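Ribosome inactivating type 1 protein (Iris hollandica, PDB 3MVG) is a type 1 ribosome-inactivating protein, a plant protein consisting of a single chain with the mixed alpha/beta fold of its family. Local coordinates at residues Q21-R24 with N25-S29. Residues are numbered along the deposited sequence; the frame is centred on the assembly and turned at random. Where two conformers were deposited one is given.
Sequences QNLR and NRLSS
Q21 and N25, one helical turn apart, meet through their amides near the end of helix 13-27: Q21 NE2 donates to N25 OD1 at 3.0 Å, a weak, bent bond between planes turned 64° from each other. The other end of the Q21 amide is held too, because OE1 accepts from R24 NH1 at 3.1 Å, the donor lying above the carbonyl plane, and from R166. Q21 and N25 also pack on Q179 of the second subunit. Beside this pair a water accepts from N25 ND2 and, in the guanidinium plane, from R26 NH1 at 2.8 Å; in the modelled conformer of N22 it also donates to OD1. R26 reaches it by folding back at chi2 (-70°) and chi3 (73°). Residues four apart share a helix face, and on the buried one L23 CG packs against L27 CD1 at 3.8 Å. S28, where the chain leaves helical geometry, still donates its N to R24 O at 2.9 Å. The helix is amphipathic here: N22 and R26 are exposed, whereas L23 and L27 lie on L50 of strand 49-55. Buried R24 gives NE to A163 O of helix 146-164, and its NH2 forms a salt bridge with E169 of helix 166-173.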
ATOM      1  N   GLN A  21      -4.883 -10.138   4.487  1.00  9.94           N
ATOM      2  CA  GLN A  21      -6.308  -9.825   4.469  1.00 10.89           C
ATOM      3  C   GLN A  21      -7.117 -10.949   5.104  1.00 11.33           C
ATOM      4  O   GLN A  21      -8.039 -10.694   5.889  1.00 11.46           O
ATOM      5  CB  GLN A  21      -6.800  -9.492   3.059  1.00 11.34           C
ATOM      6  CG  GLN A  21      -8.231  -8.941   3.051  1.00 11.66           C
ATOM      7  CD  GLN A  21      -8.387  -7.732   3.959  1.00 11.06           C
ATOM      8  OE1 GLN A  21      -7.534  -6.848   3.991  1.00 12.71           O
ATOM      9  NE2 GLN A  21      -9.484  -7.685   4.705  1.00 11.82           N
ATOM     10  N   ASN A  22      -6.782 -12.197   4.787  0.50 11.75           N
ATOM     11  CA  ASN A  22      -7.428 -13.334   5.447  0.50 12.34           C
ATOM     12  C   ASN A  22      -7.191 -13.310   6.956  0.50 11.66           C
ATOM     13  O   ASN A  22      -8.084 -13.620   7.749  0.50 11.50           O
ATOM     14  CB  ASN A  22      -6.943 -14.657   4.851  0.50 13.10           C
ATOM     15  CG  ASN A  22      -7.613 -14.980   3.535  0.50 14.99           C
ATOM     16  OD1 ASN A  22      -8.786 -14.663   3.327  0.50 17.79           O
ATOM     17  ND2 ASN A  22      -6.877 -15.624   2.640  0.50 17.52           N
ATOM     18  N   LEU A  23      -5.984 -12.923   7.348  1.00 10.76           N
ATOM     19  CA  LEU A  23      -5.667 -12.765   8.750  1.00 10.51           C
ATOM     20  C   LEU A  23      -6.554 -11.696   9.422  1.00  9.73           C
ATOM     21  O   LEU A  23      -7.154 -11.944  10.469  1.00 10.10           O
ATOM     22  CB  LEU A  23      -4.177 -12.456   8.900  1.00 11.18           C
ATOM     23  CG  LEU A  23      -3.684 -12.169  10.310  1.00 12.29           C
ATOM     24  CD1 LEU A  23      -3.906 -13.346  11.238  1.00 15.02           C
ATOM     25  CD2 LEU A  23      -2.218 -11.811  10.263  1.00 13.31           C
ATOM     26  N   ARG A  24      -6.667 -10.529   8.799  1.00  9.45           N
ATOM     27  CA  ARG A  24      -7.521  -9.467   9.335  1.00  9.52           C
ATOM     28  C   ARG A  24      -8.964  -9.943   9.466  1.00  9.85           C
ATOM     29  O   ARG A  24      -9.632  -9.634  10.453  1.00 10.37           O
ATOM     30  CB  ARG A  24      -7.477  -8.219   8.454  1.00  9.50           C
ATOM     31  CG  ARG A  24      -6.139  -7.507   8.427  1.00  9.39           C
ATOM     32  CD  ARG A  24      -6.246  -6.160   7.704  1.00  9.93           C
ATOM     33  NE  ARG A  24      -4.903  -5.652   7.449  1.00  9.15           N
ATOM     34  CZ  ARG A  24      -4.226  -5.809   6.313  1.00  9.05           C
ATOM     35  NH1 ARG A  24      -4.797  -6.381   5.255  1.00  9.98           N
ATOM     36  NH2 ARG A  24      -2.981  -5.375   6.234  1.00  9.78           N
ATOM     37  N   ASN A  25      -9.444 -10.688   8.474  1.00 10.05           N
ATOM     38  CA  ASN A  25     -10.828 -11.165   8.480  1.00 10.65           C
ATOM     39  C   ASN A  25     -11.124 -12.115   9.638  1.00 10.85           C
ATOM     40  O   ASN A  25     -12.227 -12.100  10.196  1.00 11.28           O
ATOM     41  CB  ASN A  25     -11.176 -11.817   7.137  1.00 11.04           C
ATOM     42  CG  ASN A  25     -11.241 -10.820   5.999  1.00 12.17           C
ATOM     43  OD1 ASN A  25     -11.277  -9.609   6.195  1.00 13.00           O
ATOM     44  ND2 ASN A  25     -11.251 -11.339   4.778  1.00 14.62           N
ATOM     45  N   ARG A  26     -10.139 -12.921  10.013  1.00 10.54           N
ATOM     46  CA  ARG A  26     -10.283 -13.835  11.145  1.00 11.00           C
ATOM     47  C   ARG A  26     -10.049 -13.162  12.498  1.00 10.68           C
ATOM     48  O   ARG A  26     -10.652 -13.549  13.498  1.00 11.53           O
ATOM     49  CB  ARG A  26      -9.353 -15.045  11.001  1.00 11.10           C
ATOM     50  CG  ARG A  26      -9.537 -15.891   9.719  1.00 12.39           C
ATOM     51  CD  ARG A  26     -10.840 -16.710   9.668  1.00 14.55           C
ATOM     52  NE  ARG A  26     -12.027 -15.883   9.440  1.00 13.98           N
ATOM     53  CZ  ARG A  26     -12.364 -15.352   8.267  1.00 15.40           C
ATOM     54  NH1 ARG A  26     -11.610 -15.565   7.189  1.00 18.00           N
ATOM     55  NH2 ARG A  26     -13.455 -14.608   8.169  1.00 16.38           N
ATOM     56  N   LEU A  27      -9.151 -12.179  12.544  1.00  9.96           N
ATOM     57  CA  LEU A  27      -8.916 -11.406  13.766  1.00 10.03           C
ATOM     58  C   LEU A  27     -10.134 -10.582  14.138  1.00 10.13           C
ATOM     59  O   LEU A  27     -10.526 -10.530  15.299  1.00 10.54           O
ATOM     60  CB  LEU A  27      -7.710 -10.482  13.591  1.00 10.17           C
ATOM     61  CG  LEU A  27      -6.348 -11.173  13.558  1.00 10.10           C
ATOM     62  CD1 LEU A  27      -5.322 -10.185  13.060  1.00 11.07           C
ATOM     63  CD2 LEU A  27      -5.957 -11.684  14.939  1.00 12.64           C
ATOM     64  N   SER A  28     -10.723  -9.938  13.139  1.00  9.74           N
ATOM     65  CA  SER A  28     -11.842  -9.032  13.308  1.00 10.02           C
ATOM     66  C   SER A  28     -13.018  -9.651  14.061  1.00  9.60           C
ATOM     67  O   SER A  28     -13.322 -10.829  13.907  1.00  9.76           O
ATOM     68  CB  SER A  28     -12.313  -8.613  11.926  1.00 10.29           C
ATOM     69  OG  SER A  28     -13.464  -7.795  12.025  1.00 10.36           O
ATOM     70  N   SER A  29     -13.688  -8.821  14.857  1.00  9.41           N
ATOM     71  CA  SER A  29     -14.951  -9.204  15.490  1.00  9.77           C
ATOM     72  C   SER A  29     -16.121  -9.151  14.524  1.00 10.13           C
ATOM     73  O   SER A  29     -17.220  -9.555  14.882  1.00 10.60           O
ATOM     74  CB  SER A  29     -15.264  -8.270  16.655  1.00 10.32           C
ATOM     75  OG  SER A  29     -15.712  -7.008  16.183  1.00 10.27           O
TER
HETATM   76  O   HOH W   1     -11.134 -14.435   4.680  1.00 26.78           O